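Local coordinates for major allergen Dau c 1 (Daucus carota, PDB 2WQL), which probably binds small hydrophobic ligands in an internal cavity and belongs to the Bet v 1 family of pathogenesis-related plant defence proteins, being a major carrot allergen, at residues V14-D26 with D72-T84. The protein carries 4 engineered substitutions. Sequence-based numbering, arbitrary orientation.
Sequences VSAEKIFSGIVLD and DAVNKEALSYDST. Engineered in segment 72-84: S80 (natural residue Thr). With P4C (O-acetaldehydyl-hexaethylene glycol), chain E.
F20 of helix 16-25 is held between L79 and its own helix. The CH-pi evidence is direct: L79 CA lies 3.7 Å from the centroid of the F20 ring and 15° off the ring normal, while V24 CB sits over the centre of the opposite face. With CG anti to the backbone N (chi1 -169°), the ring extends from the helix into the turn joining strands 66-75 and 80-87. Near its plane, F20 CZ approaches S80 O at 3.5 Å; S80 is an engineered residue, but the contact is with its backbone.

Apolar packing continues on both sides of the ring along the helix. The two methyls of L79 divide between A16 and F20: CD1 meets A16 CB at 3.5 Å and CD2 lies 3.9 Å from F20 CD2. One turn after F20, V24 lays both methyls against Y81, CG1 nearest to Y81 CD1 at 3.4 Å. At the exposed margin, L25 CD2 lies against the aliphatic chain of K76, 3.8 Å from its CG.

No hydrogen bond links the two segments; polar bonds instead shape the 75-80 turn. N75 OD1 accepts from A78 N at 2.9 Å, an Asx motif, and L79 and S80 both face N75 in a G1 beta bulge, L79 having positive phi. V104 of the neighbouring strand 95-106 also touches A16 and F20; the Y81 hydroxyl hydrogen-bonds T71 OG1 of strand 66-75.

Strand 80-84 runs at 21° to the helix, their axes 9.7 Å apart at closest. P4C C3 lies near the Y81 ring. Helix 16-25, with helix 27-34 after it, thus closes one end of the curved antiparallel sheet beside the ligand pocket, an arrangement characteristic of the Bet v 1 fold.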
ATOM      1  N   VAL A  14      -3.680  -4.572 -17.188  1.00 24.15           N
ATOM      2  CA  VAL A  14      -3.462  -5.688 -18.098  1.00 24.01           C
ATOM      3  C   VAL A  14      -2.684  -6.799 -17.372  1.00 24.15           C
ATOM      4  O   VAL A  14      -1.868  -6.530 -16.489  1.00 24.44           O
ATOM      5  CB  VAL A  14      -2.684  -5.249 -19.364  1.00 24.22           C
ATOM      6  CG1 VAL A  14      -2.322  -6.448 -20.213  1.00 23.58           C
ATOM      7  CG2 VAL A  14      -3.488  -4.243 -20.172  1.00 23.24           C
ATOM      8  N   SER A  15      -2.934  -8.048 -17.748  1.00 24.02           N
ATOM      9  CA  SER A  15      -2.326  -9.192 -17.069  1.00 23.53           C
ATOM     10  C   SER A  15      -0.823  -9.269 -17.307  1.00 23.31           C
ATOM     11  O   SER A  15      -0.308  -8.725 -18.277  1.00 23.03           O
ATOM     12  CB  SER A  15      -2.986 -10.492 -17.527  1.00 23.23           C
ATOM     13  OG  SER A  15      -2.526 -10.866 -18.811  1.00 23.20           O
ATOM     14  N   ALA A  16      -0.148  -9.970 -16.408  1.00 23.48           N
ATOM     15  CA  ALA A  16       1.310 -10.145 -16.439  1.00 23.67           C
ATOM     16  C   ALA A  16       1.809 -10.823 -17.713  1.00 23.88           C
ATOM     17  O   ALA A  16       2.785 -10.369 -18.311  1.00 23.44           O
ATOM     18  CB  ALA A  16       1.773 -10.940 -15.189  1.00 22.94           C
ATOM     19  N   GLU A  17       1.152 -11.912 -18.103  1.00 24.66           N
ATOM     20  CA  GLU A  17       1.493 -12.627 -19.342  1.00 25.69           C
ATOM     21  C   GLU A  17       1.421 -11.696 -20.550  1.00 25.09           C
ATOM     22  O   GLU A  17       2.315 -11.680 -21.383  1.00 24.62           O
ATOM     23  CB  GLU A  17       0.568 -13.847 -19.574  1.00 26.29           C
ATOM     24  CG  GLU A  17       1.117 -15.158 -19.029  1.00 29.77           C
ATOM     25  CD  GLU A  17       0.065 -16.321 -18.983  1.00 36.13           C
ATOM     26  OE1 GLU A  17      -0.460 -16.774 -20.051  1.00 37.96           O
ATOM     27  OE2 GLU A  17      -0.223 -16.818 -17.858  1.00 39.33           O
ATOM     28  N   LYS A  18       0.353 -10.917 -20.626  1.00 25.01           N
ATOM     29  CA  LYS A  18       0.108 -10.069 -21.784  1.00 25.11           C
ATOM     30  C   LYS A  18       1.099  -8.894 -21.837  1.00 24.65           C
ATOM     31  O   LYS A  18       1.622  -8.569 -22.905  1.00 24.62           O
ATOM     32  CB  LYS A  18      -1.341  -9.583 -21.757  1.00 25.31           C
ATOM     33  CG  LYS A  18      -2.022  -9.475 -23.106  1.00 27.56           C
ATOM     34  CD  LYS A  18      -3.561  -9.411 -22.939  1.00 30.08           C
ATOM     35  CE  LYS A  18      -4.323  -9.528 -24.273  1.00 31.41           C
ATOM     36  NZ  LYS A  18      -5.527  -8.628 -24.290  1.00 32.41           N
ATOM     37  N   ILE A  19       1.367  -8.272 -20.691  1.00 24.14           N
ATOM     38  CA  ILE A  19       2.323  -7.167 -20.621  1.00 24.09           C
ATOM     39  C   ILE A  19       3.707  -7.628 -21.055  1.00 24.42           C
ATOM     40  O   ILE A  19       4.362  -6.990 -21.882  1.00 24.60           O
ATOM     41  CB  ILE A  19       2.400  -6.566 -19.196  1.00 23.98           C
ATOM     42  CG1 ILE A  19       1.184  -5.681 -18.922  1.00 24.39           C
ATOM     43  CG2 ILE A  19       3.644  -5.727 -19.013  1.00 23.30           C
ATOM     44  CD1 ILE A  19       1.167  -4.396 -19.716  1.00 23.96           C
ATOM     45  N   PHE A  20       4.140  -8.749 -20.505  1.00 24.53           N
ATOM     46  CA  PHE A  20       5.424  -9.320 -20.848  1.00 24.77           C
ATOM     47  C   PHE A  20       5.544  -9.616 -22.335  1.00 25.06           C
ATOM     48  O   PHE A  20       6.611  -9.451 -22.907  1.00 25.52           O
ATOM     49  CB  PHE A  20       5.656 -10.616 -20.074  1.00 24.89           C
ATOM     50  CG  PHE A  20       7.062 -11.138 -20.180  1.00 24.08           C
ATOM     51  CD1 PHE A  20       8.090 -10.542 -19.452  1.00 24.18           C
ATOM     52  CD2 PHE A  20       7.358 -12.210 -20.991  1.00 23.55           C
ATOM     53  CE1 PHE A  20       9.394 -11.020 -19.524  1.00 24.28           C
ATOM     54  CE2 PHE A  20       8.660 -12.694 -21.076  1.00 24.27           C
ATOM     55  CZ  PHE A  20       9.681 -12.094 -20.338  1.00 24.09           C
ATOM     56  N   SER A  21       4.466 -10.072 -22.962  1.00 25.28           N
ATOM     57  CA  SER A  21       4.524 -10.377 -24.381  1.00 25.73           C
ATOM     58  C   SER A  21       4.688  -9.084 -25.168  1.00 25.68           C
ATOM     59  O   SER A  21       5.365  -9.059 -26.185  1.00 26.15           O
ATOM     60  CB  SER A  21       3.285 -11.143 -24.844  1.00 25.65           C
ATOM     61  OG  SER A  21       2.150 -10.286 -24.846  1.00 27.93           O
ATOM     62  N   GLY A  22       4.097  -8.004 -24.682  1.00 25.45           N
ATOM     63  CA  GLY A  22       4.162  -6.743 -25.389  1.00 25.55           C
ATOM     64  C   GLY A  22       5.489  -6.027 -25.226  1.00 25.65           C
ATOM     65  O   GLY A  22       6.030  -5.484 -26.184  1.00 25.49           O
ATOM     66  N   ILE A  23       6.015  -6.008 -24.007  1.00 25.88           N
ATOM     67  CA  ILE A  23       7.201  -5.199 -23.732  1.00 26.14           C
ATOM     68  C   ILE A  23       8.496  -5.993 -23.806  1.00 26.43           C
ATOM     69  O   ILE A  23       9.560  -5.398 -23.698  1.00 27.13           O
ATOM     70  CB  ILE A  23       7.123  -4.447 -22.373  1.00 26.07           C
ATOM     71  CG1 ILE A  23       7.277  -5.413 -21.195  1.00 26.55           C
ATOM     72  CG2 ILE A  23       5.823  -3.640 -22.269  1.00 25.36           C
ATOM     73  CD1 ILE A  23       7.061  -4.771 -19.822  1.00 25.51           C
ATOM     74  N   VAL A  24       8.420  -7.312 -24.003  1.00 26.50           N
ATOM     75  CA  VAL A  24       9.619  -8.137 -24.245  1.00 26.39           C
ATOM     76  C   VAL A  24       9.507  -9.005 -25.503  1.00 26.86           C
ATOM     77  O   VAL A  24      10.219  -8.781 -26.485  1.00 27.17           O
ATOM     78  CB  VAL A  24       9.935  -9.046 -23.040  1.00 26.43           C
ATOM     79  CG1 VAL A  24      11.072  -9.984 -23.370  1.00 26.10           C
ATOM     80  CG2 VAL A  24      10.271  -8.212 -21.810  1.00 25.28           C
ATOM     81  N   LEU A  25       8.610  -9.988 -25.485  1.00 27.14           N
ATOM     82  CA  LEU A  25       8.608 -11.023 -26.529  1.00 27.42           C
ATOM     83  C   LEU A  25       8.360 -10.490 -27.931  1.00 27.59           C
ATOM     84  O   LEU A  25       9.078 -10.860 -28.866  1.00 27.35           O
ATOM     85  CB  LEU A  25       7.581 -12.127 -26.220  1.00 27.35           C
ATOM     86  CG  LEU A  25       7.862 -12.972 -24.972  1.00 27.29           C
ATOM     87  CD1 LEU A  25       6.871 -14.117 -24.839  1.00 25.95           C
ATOM     88  CD2 LEU A  25       9.293 -13.483 -24.987  1.00 26.21           C
ATOM     89  N   ASP A  26       7.348  -9.630 -28.060  1.00 28.03           N
ATOM     90  CA  ASP A  26       6.886  -9.128 -29.356  1.00 28.19           C
ATOM     91  C   ASP A  26       7.242  -7.663 -29.573  1.00 27.99           C
ATOM     92  O   ASP A  26       6.740  -7.030 -30.496  1.00 28.27           O
ATOM     93  CB  ASP A  26       5.371  -9.309 -29.469  1.00 28.46           C
ATOM     94  CG  ASP A  26       4.941 -10.753 -29.285  1.00 30.16           C
ATOM     95  OD1 ASP A  26       5.697 -11.660 -29.703  1.00 32.43           O
ATOM     96  OD2 ASP A  26       3.835 -10.983 -28.741  1.00 32.31           O
ATOM     97  N   ASP A  72      20.693 -10.011 -21.795  1.00 23.22           N
ATOM     98  CA  ASP A  72      21.503 -10.945 -21.017  1.00 23.39           C
ATOM     99  C   ASP A  72      20.742 -12.235 -20.746  1.00 23.54           C
ATOM    100  O   ASP A  72      21.336 -13.303 -20.698  1.00 23.65           O
ATOM    101  CB  ASP A  72      21.928 -10.314 -19.700  1.00 23.62           C
ATOM    102  CG  ASP A  72      22.692  -9.012 -19.891  1.00 25.32           C
ATOM    103  OD1 ASP A  72      23.794  -9.044 -20.480  1.00 27.55           O
ATOM    104  OD2 ASP A  72      22.190  -7.947 -19.440  1.00 27.90           O
ATOM    105  N   ALA A  73      19.427 -12.145 -20.556  1.00 23.92           N
ATOM    106  CA  ALA A  73      18.603 -13.320 -20.195  1.00 23.97           C
ATOM    107  C   ALA A  73      17.115 -13.036 -20.430  1.00 24.21           C
ATOM    108  O   ALA A  73      16.637 -11.913 -20.243  1.00 24.22           O
ATOM    109  CB  ALA A  73      18.839 -13.735 -18.750  1.00 23.45           C
ATOM    110  N   VAL A  74      16.398 -14.062 -20.867  1.00 24.57           N
ATOM    111  CA  VAL A  74      14.941 -14.025 -20.982  1.00 24.79           C
ATOM    112  C   VAL A  74      14.362 -15.285 -20.367  1.00 24.89           C
ATOM    113  O   VAL A  74      14.848 -16.385 -20.633  1.00 24.57           O
ATOM    114  CB  VAL A  74      14.467 -14.023 -22.432  1.00 24.94           C
ATOM    115  CG1 VAL A  74      13.041 -13.519 -22.538  1.00 24.72           C
ATOM    116  CG2 VAL A  74      15.362 -13.184 -23.293  1.00 25.79           C
ATOM    117  N   ASN A  75      13.345 -15.123 -19.531  1.00 25.29           N
ATOM    118  CA  ASN A  75      12.652 -16.258 -18.957  1.00 25.57           C
ATOM    119  C   ASN A  75      11.171 -16.078 -19.223  1.00 25.56           C
ATOM    120  O   ASN A  75      10.500 -15.340 -18.542  1.00 25.45           O
ATOM    121  CB  ASN A  75      12.967 -16.412 -17.470  1.00 25.55           C
ATOM    122  CG  ASN A  75      12.529 -17.737 -16.926  1.00 26.34           C
ATOM    123  OD1 ASN A  75      11.404 -18.173 -17.163  1.00 27.67           O
ATOM    124  ND2 ASN A  75      13.404 -18.390 -16.169  1.00 27.89           N
ATOM    125  N   LYS A  76      10.686 -16.770 -20.239  1.00 25.94           N
ATOM    126  CA  LYS A  76       9.310 -16.647 -20.691  1.00 26.38           C
ATOM    127  C   LYS A  76       8.295 -17.133 -19.660  1.00 26.32           C
ATOM    128  O   LYS A  76       7.192 -16.593 -19.565  1.00 26.44           O
ATOM    129  CB  LYS A  76       9.133 -17.414 -22.010  1.00 26.59           C
ATOM    130  CG  LYS A  76       9.931 -16.799 -23.161  1.00 28.46           C
ATOM    131  CD  LYS A  76      10.065 -17.732 -24.391  1.00 30.88           C
ATOM    132  CE  LYS A  76      11.085 -17.157 -25.416  1.00 31.54           C
ATOM    133  NZ  LYS A  76      11.094 -17.919 -26.706  1.00 31.90           N
ATOM    134  N   GLU A  77       8.675 -18.145 -18.896  1.00 26.21           N
ATOM    135  CA  GLU A  77       7.794 -18.751 -17.923  1.00 26.63           C
ATOM    136  C   GLU A  77       7.696 -17.908 -16.658  1.00 25.91           C
ATOM    137  O   GLU A  77       6.624 -17.786 -16.067  1.00 26.21           O
ATOM    138  CB  GLU A  77       8.305 -20.149 -17.593  1.00 27.46           C
ATOM    139  CG  GLU A  77       8.297 -21.110 -18.795  1.00 30.87           C
ATOM    140  CD  GLU A  77       6.876 -21.446 -19.286  1.00 36.12           C
ATOM    141  OE1 GLU A  77       5.890 -21.181 -18.544  1.00 40.23           O
ATOM    142  OE2 GLU A  77       6.741 -21.984 -20.413  1.00 38.72           O
ATOM    143  N   ALA A  78       8.811 -17.307 -16.258  1.00 25.03           N
ATOM    144  CA  ALA A  78       8.854 -16.493 -15.057  1.00 24.44           C
ATOM    145  C   ALA A  78       8.508 -15.031 -15.298  1.00 24.18           C
ATOM    146  O   ALA A  78       8.352 -14.294 -14.335  1.00 24.46           O
ATOM    147  CB  ALA A  78      10.200 -16.597 -14.431  1.00 24.17           C
ATOM    148  N   LEU A  79       8.379 -14.630 -16.568  1.00 23.75           N
ATOM    149  CA  LEU A  79       8.166 -13.243 -16.969  1.00 23.31           C
ATOM    150  C   LEU A  79       9.276 -12.312 -16.428  1.00 23.69           C
ATOM    151  O   LEU A  79       8.992 -11.252 -15.866  1.00 23.55           O
ATOM    152  CB  LEU A  79       6.790 -12.758 -16.514  1.00 23.18           C
ATOM    153  CG  LEU A  79       5.602 -13.703 -16.742  1.00 23.01           C
ATOM    154  CD1 LEU A  79       4.304 -13.040 -16.324  1.00 19.84           C
ATOM    155  CD2 LEU A  79       5.541 -14.185 -18.194  1.00 21.00           C
ATOM    156  N   SER A  80      10.534 -12.714 -16.593  1.00 23.94           N
ATOM    157  CA  SER A  80      11.651 -11.851 -16.258  1.00 24.48           C
ATOM    158  C   SER A  80      12.527 -11.592 -17.473  1.00 24.77           C
ATOM    159  O   SER A  80      12.576 -12.397 -18.407  1.00 25.07           O
ATOM    160  CB  SER A  80      12.489 -12.433 -15.116  1.00 24.79           C
ATOM    161  OG  SER A  80      13.291 -13.515 -15.530  1.00 25.28           O
ATOM    162  N   TYR A  81      13.203 -10.448 -17.459  1.00 25.18           N
ATOM    163  CA  TYR A  81      14.043 -10.002 -18.580  1.00 25.60           C
ATOM    164  C   TYR A  81      15.208  -9.214 -18.004  1.00 25.96           C
ATOM    165  O   TYR A  81      15.002  -8.314 -17.193  1.00 26.05           O
ATOM    166  CB  TYR A  81      13.238  -9.130 -19.547  1.00 25.39           C
ATOM    167  CG  TYR A  81      13.958  -8.710 -20.827  1.00 26.58           C
ATOM    168  CD1 TYR A  81      14.136  -9.605 -21.885  1.00 28.62           C
ATOM    169  CD2 TYR A  81      14.423  -7.409 -20.999  1.00 27.17           C
ATOM    170  CE1 TYR A  81      14.783  -9.220 -23.049  1.00 28.67           C
ATOM    171  CE2 TYR A  81      15.067  -7.021 -22.151  1.00 27.93           C
ATOM    172  CZ  TYR A  81      15.246  -7.921 -23.174  1.00 28.93           C
ATOM    173  OH  TYR A  81      15.890  -7.529 -24.332  1.00 28.39           O
ATOM    174  N   ASP A  82      16.425  -9.589 -18.404  1.00 26.24           N
ATOM    175  CA  ASP A  82      17.640  -8.910 -17.979  1.00 26.62           C
ATOM    176  C   ASP A  82      18.356  -8.376 -19.205  1.00 26.06           C
ATOM    177  O   ASP A  82      18.504  -9.087 -20.189  1.00 25.95           O
ATOM    178  CB  ASP A  82      18.564  -9.877 -17.242  1.00 27.35           C
ATOM    179  CG  ASP A  82      17.890 -10.535 -16.045  1.00 29.99           C
ATOM    180  OD1 ASP A  82      17.378  -9.813 -15.173  1.00 33.91           O
ATOM    181  OD2 ASP A  82      17.869 -11.787 -15.983  1.00 33.61           O
ATOM    182  N   SER A  83      18.795  -7.122 -19.141  1.00 25.77           N
ATOM    183  CA  SER A  83      19.467  -6.480 -20.258  1.00 25.77           C
ATOM    184  C   SER A  83      20.383  -5.369 -19.803  1.00 25.76           C
ATOM    185  O   SER A  83      20.176  -4.794 -18.724  1.00 26.23           O
ATOM    186  CB  SER A  83      18.444  -5.891 -21.215  1.00 25.93           C
ATOM    187  OG  SER A  83      17.634  -4.942 -20.550  1.00 26.16           O
ATOM    188  N   THR A  84      21.384  -5.059 -20.634  1.00 25.27           N
ATOM    189  CA  THR A  84      22.424  -4.089 -20.285  1.00 24.93           C
ATOM    190  C   THR A  84      22.616  -3.058 -21.369  1.00 24.28           C
ATOM    191  O   THR A  84      22.749  -3.403 -22.528  1.00 24.04           O
ATOM    192  CB  THR A  84      23.775  -4.777 -20.062  1.00 25.09           C
ATOM    193  OG1 THR A  84      23.612  -5.837 -19.123  1.00 26.33           O
ATOM    194  CG2 THR A  84      24.811  -3.787 -19.513  1.00 25.20           C
TER
HETATM  195  O1  P4C E 200      12.539  -5.079 -24.653  1.00 44.82           O
HETATM  196  C2  P4C E 200      13.034  -4.297 -23.844  1.00 42.98           C
HETATM  197  C3  P4C E 200      12.556  -4.234 -22.405  1.00 41.99           C
HETATM  198  O4  P4C E 200      13.386  -3.287 -21.707  1.00 42.74           O
HETATM  199  C5  P4C E 200      13.409  -3.364 -20.264  1.00 40.77           C
HETATM  200  C6  P4C E 200      14.680  -2.664 -19.761  1.00 40.48           C
HETATM  201  O7  P4C E 200      14.418  -1.310 -19.405  1.00 41.48           O
HETATM  202  C8  P4C E 200      13.670  -1.133 -18.181  1.00 41.56           C
HETATM  203  C9  P4C E 200      12.459  -0.180 -18.312  1.00 40.39           C
HETATM  204  O10 P4C E 200      11.210  -0.894 -18.142  1.00 38.26           O
HETATM  205  C11 P4C E 200      10.061  -0.244 -18.718  1.00 35.38           C
HETATM  206  C12 P4C E 200       9.556  -0.984 -19.955  1.00 34.68           C
HETATM  207  O13 P4C E 200       9.617  -0.134 -21.111  1.00 34.28           O
HETATM  208  C14 P4C E 200       9.098  -0.716 -22.315  1.00 33.33           C
HETATM  209  C15 P4C E 200      10.149  -1.573 -23.011  1.00 34.50           C
HETATM  210  O16 P4C E 200      10.734  -0.881 -24.116  1.00 37.06           O
HETATM  211  C17 P4C E 200      12.100  -1.259 -24.414  1.00 39.01           C
HETATM  212  C18 P4C E 200      12.919  -0.056 -24.934  1.00 40.07           C
HETATM  213  O19 P4C E 200      14.345  -0.207 -24.730  1.00 41.22           O
HETATM  214  C20 P4C E 200      14.906   0.616 -23.686  1.00 41.31           C
HETATM  215  C21 P4C E 200      16.130  -0.077 -23.052  1.00 42.05           C
HETATM  216  O22 P4C E 200      16.083  -0.183 -21.609  1.00 42.60           O